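Side-chain contact in CDP-glucose-4,6-dehydratase (PDB 1RKX), which catalyses the conversion of CDP-D-glucose to CDP-4-dehydro-6-deoxy-D-glucose and water, using bound NAD as cofactor: residues V12-H17 against W24-L29. Sequence-based numbering, arbitrary orientation.
Sequences VFVTGH and WLSLWL. With NAD (nicotinamide-adenine-dinucleotide), chain G.
Leu29 meets both Val12 and Val14 through a single methyl, CD1, which comes tip to tip against Val12 CG1 at 3.7 Å and Val14 CG2 at 3.8 Å. The two valines stand two positions apart on strand 11-15 and so project from the same side of the parallel sheet, toward helix 20-31. Val12 offers the branch lying anti to its backbone N (chi1 -171°), whereas Val14, with nearly the same torsion, turns its other methyl to the leucine and its CG1 to Ser26. Val36 of the neighbouring strand 35-40 packs on both Leu29 and Val14 and extends this apolar layer.

Nearer the cofactor a hydroxyl enters the contact, but it makes no hydrogen bond across it. Ser26 OG lies 3.5 Å from His17 CB and 4.1 Å from Val14 CG1, while its hydrogen bond goes back one helical turn to the carbonyl of Gly22. The imidazole of His17 likewise bonds elsewhere, ND1 to Ser40 and NE2 to Ser61, and its ring plane stands roughly perpendicular to that of Phe50.

The axes of residues 12-15 and 24-29 run nearly antiparallel (166°) and come within 9.9 Å of each other, as expected for the first beta-alpha-beta unit of a Rossmann fold. The turn after the strand carries Gly16, whose carbonyl O lies 3.2 Å from NAD O3B. With no hydrogen bond crossing between the segments, this buried interface rests on van der Waals packing, and the local bond of Ser26 allows a hydroxyl to sit among carbon atoms beside the cofactor-binding turn.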
loop_
_atom_site.group_PDB
_atom_site.type_symbol
_atom_site.label_atom_id
_atom_site.label_comp_id
_atom_site.label_asym_id
_atom_site.label_seq_id
_atom_site.Cartn_x
_atom_site.Cartn_y
_atom_site.Cartn_z
ATOM N N VAL C 12 34.897 17.557 8.649
ATOM C CA VAL C 12 33.701 17.431 7.819
ATOM C C VAL C 12 33.977 17.716 6.345
ATOM O O VAL C 12 34.548 18.754 5.991
ATOM C CB VAL C 12 32.595 18.393 8.328
ATOM C CG1 VAL C 12 31.275 18.118 7.611
ATOM C CG2 VAL C 12 32.429 18.238 9.832
ATOM N N PHE C 13 33.559 16.784 5.494
ATOM C CA PHE C 13 33.744 16.891 4.052
ATOM C C PHE C 13 32.382 17.229 3.449
ATOM O O PHE C 13 31.408 16.519 3.681
ATOM C CB PHE C 13 34.245 15.553 3.501
ATOM C CG PHE C 13 34.668 15.603 2.054
ATOM C CD1 PHE C 13 35.934 16.058 1.701
ATOM C CD2 PHE C 13 33.809 15.167 1.049
ATOM C CE1 PHE C 13 36.345 16.076 0.361
ATOM C CE2 PHE C 13 34.204 15.181 -0.293
ATOM C CZ PHE C 13 35.475 15.636 -0.637
ATOM N N VAL C 14 32.319 18.305 2.674
ATOM C CA VAL C 14 31.063 18.733 2.074
ATOM C C VAL C 14 31.124 18.884 0.554
ATOM O O VAL C 14 31.840 19.746 0.050
ATOM C CB VAL C 14 30.616 20.102 2.651
ATOM C CG1 VAL C 14 29.292 20.532 2.013
ATOM C CG2 VAL C 14 30.493 20.022 4.170
ATOM N N THR C 15 30.384 18.057 -0.182
ATOM C CA THR C 15 30.371 18.222 -1.631
ATOM C C THR C 15 29.303 19.272 -1.886
ATOM O O THR C 15 28.308 19.335 -1.153
ATOM C CB THR C 15 29.996 16.919 -2.396
ATOM O OG1 THR C 15 28.643 16.542 -2.094
ATOM C CG2 THR C 15 30.943 15.790 -2.025
ATOM N N GLY C 16 29.504 20.101 -2.904
ATOM C CA GLY C 16 28.531 21.131 -3.211
ATOM C C GLY C 16 28.620 22.345 -2.300
ATOM O O GLY C 16 27.640 23.076 -2.138
ATOM N N HIS C 17 29.791 22.565 -1.705
ATOM C CA HIS C 17 29.993 23.699 -0.813
ATOM C C HIS C 17 29.953 25.052 -1.528
ATOM O O HIS C 17 29.810 26.088 -0.877
ATOM C CB HIS C 17 31.327 23.560 -0.066
ATOM C CG HIS C 17 32.531 23.809 -0.923
ATOM N ND1 HIS C 17 32.834 23.044 -2.031
ATOM C CD2 HIS C 17 33.519 24.732 -0.824
ATOM C CE1 HIS C 17 33.957 23.482 -2.574
ATOM N NE2 HIS C 17 34.393 24.504 -1.861
ATOM N N TRP C 24 25.681 27.828 2.971
ATOM C CA TRP C 24 25.148 28.089 4.307
ATOM C C TRP C 24 25.602 27.005 5.282
ATOM O O TRP C 24 25.968 27.304 6.417
ATOM C CB TRP C 24 23.615 28.173 4.288
ATOM C CG TRP C 24 23.093 29.514 3.843
ATOM C CD1 TRP C 24 22.594 29.840 2.621
ATOM C CD2 TRP C 24 23.038 30.712 4.630
ATOM N NE1 TRP C 24 22.225 31.170 2.591
ATOM C CE2 TRP C 24 22.490 31.726 3.815
ATOM C CE3 TRP C 24 23.402 31.024 5.949
ATOM C CZ2 TRP C 24 22.292 33.038 4.274
ATOM C CZ3 TRP C 24 23.207 32.330 6.409
ATOM C CH2 TRP C 24 22.656 33.318 5.569
ATOM N N LEU C 25 25.590 25.748 4.844
ATOM C CA LEU C 25 26.019 24.658 5.720
ATOM C C LEU C 25 27.501 24.787 6.080
ATOM O O LEU C 25 27.882 24.607 7.244
ATOM C CB LEU C 25 25.780 23.291 5.072
ATOM C CG LEU C 25 26.177 22.105 5.969
ATOM C CD1 LEU C 25 25.325 22.105 7.234
ATOM C CD2 LEU C 25 26.002 20.789 5.220
ATOM N N SER C 26 28.332 25.088 5.086
ATOM C CA SER C 26 29.766 25.241 5.318
ATOM C C SER C 26 30.036 26.378 6.300
ATOM O O SER C 26 30.852 26.233 7.212
ATOM C CB SER C 26 30.493 25.492 3.998
ATOM O OG SER C 26 30.410 24.342 3.170
ATOM N N LEU C 27 29.350 27.503 6.114
ATOM C CA LEU C 27 29.510 28.647 7.011
ATOM C C LEU C 27 29.092 28.259 8.425
ATOM O O LEU C 27 29.752 28.623 9.403
ATOM C CB LEU C 27 28.657 29.825 6.547
ATOM C CG LEU C 27 29.128 30.617 5.330
ATOM C CD1 LEU C 27 28.050 31.622 4.919
ATOM C CD2 LEU C 27 30.441 31.326 5.668
ATOM N N TRP C 28 27.992 27.516 8.529
ATOM C CA TRP C 28 27.476 27.081 9.825
ATOM C C TRP C 28 28.503 26.196 10.526
ATOM O O TRP C 28 28.813 26.398 11.702
ATOM C CB TRP C 28 26.166 26.305 9.642
ATOM C CG TRP C 28 25.322 26.212 10.896
ATOM C CD1 TRP C 28 25.754 26.300 12.194
ATOM C CD2 TRP C 28 23.906 25.989 10.960
ATOM N NE1 TRP C 28 24.693 26.146 13.059
ATOM C CE2 TRP C 28 23.548 25.954 12.329
ATOM C CE3 TRP C 28 22.906 25.814 9.995
ATOM C CZ2 TRP C 28 22.227 25.751 12.756
ATOM C CZ3 TRP C 28 21.588 25.609 10.421
ATOM C CH2 TRP C 28 21.266 25.582 11.792
ATOM N N LEU C 29 29.028 25.216 9.795
ATOM C CA LEU C 29 30.030 24.300 10.331
ATOM C C LEU C 29 31.269 25.078 10.779
ATOM O O LEU C 29 31.824 24.812 11.846
ATOM C CB LEU C 29 30.420 23.266 9.266
ATOM C CG LEU C 29 29.344 22.226 8.922
ATOM C CD1 LEU C 29 29.726 21.459 7.657
ATOM C CD2 LEU C 29 29.179 21.273 10.102
HETATM P PA NAD G . 23.121 24.916 -6.060
HETATM O O1A NAD G . 23.078 24.844 -7.537
HETATM O O2A NAD G . 23.249 26.267 -5.451
HETATM O O5B NAD G . 24.312 24.003 -5.484
HETATM C C5B NAD G . 24.691 22.808 -6.209
HETATM C C4B NAD G . 26.133 22.410 -5.889
HETATM O O4B NAD G . 26.322 21.236 -6.712
HETATM C C3B NAD G . 27.153 23.429 -6.372
HETATM O O3B NAD G . 28.064 23.666 -5.280
HETATM C C2B NAD G . 27.773 22.738 -7.573
HETATM O O2B NAD G . 29.130 23.180 -7.858
HETATM C C1B NAD G . 27.639 21.287 -7.190
HETATM N N9A NAD G . 27.760 20.394 -8.332
HETATM C C8A NAD G . 26.866 20.208 -9.353
HETATM N N7A NAD G . 27.275 19.326 -10.262
HETATM C C5A NAD G . 28.510 18.920 -9.797
HETATM C C6A NAD G . 29.451 18.003 -10.315
HETATM N N6A NAD G . 29.328 17.302 -11.423
HETATM N N1A NAD G . 30.608 17.816 -9.605
HETATM C C2A NAD G . 30.770 18.534 -8.446
HETATM N N3A NAD G . 29.970 19.407 -7.872
HETATM C C4A NAD G . 28.834 19.564 -8.605
HETATM O O3 NAD G . 21.860 24.185 -5.501
HETATM P PN NAD G . 21.337 23.965 -3.967
HETATM O O1N NAD G . 20.056 24.676 -3.915
HETATM O O2N NAD G . 22.358 24.520 -3.042
HETATM O O5D NAD G . 21.102 22.402 -3.898
HETATM C C5D NAD G . 21.893 21.665 -2.959
HETATM C C4D NAD G . 21.481 20.206 -2.968
HETATM O O4D NAD G . 20.106 20.202 -2.459
HETATM C C3D NAD G . 21.393 19.472 -4.306
HETATM O O3D NAD G . 21.657 18.074 -4.069
HETATM C C2D NAD G . 19.941 19.698 -4.702
HETATM O O2D NAD G . 19.520 18.713 -5.660
HETATM C C1D NAD G . 19.255 19.545 -3.370
HETATM N N1N NAD G . 17.925 20.144 -3.362
HETATM C C2N NAD G . 17.718 21.533 -3.287
HETATM C C3N NAD G . 16.337 22.103 -3.192
HETATM C C7N NAD G . 16.209 23.565 -3.061
HETATM O O7N NAD G . 15.058 24.017 -2.961
HETATM N N7N NAD G . 17.264 24.407 -3.044
HETATM C C4N NAD G . 15.156 21.169 -3.332
HETATM C C5N NAD G . 15.556 19.731 -3.432
HETATM C C6N NAD G . 16.792 19.278 -3.439
#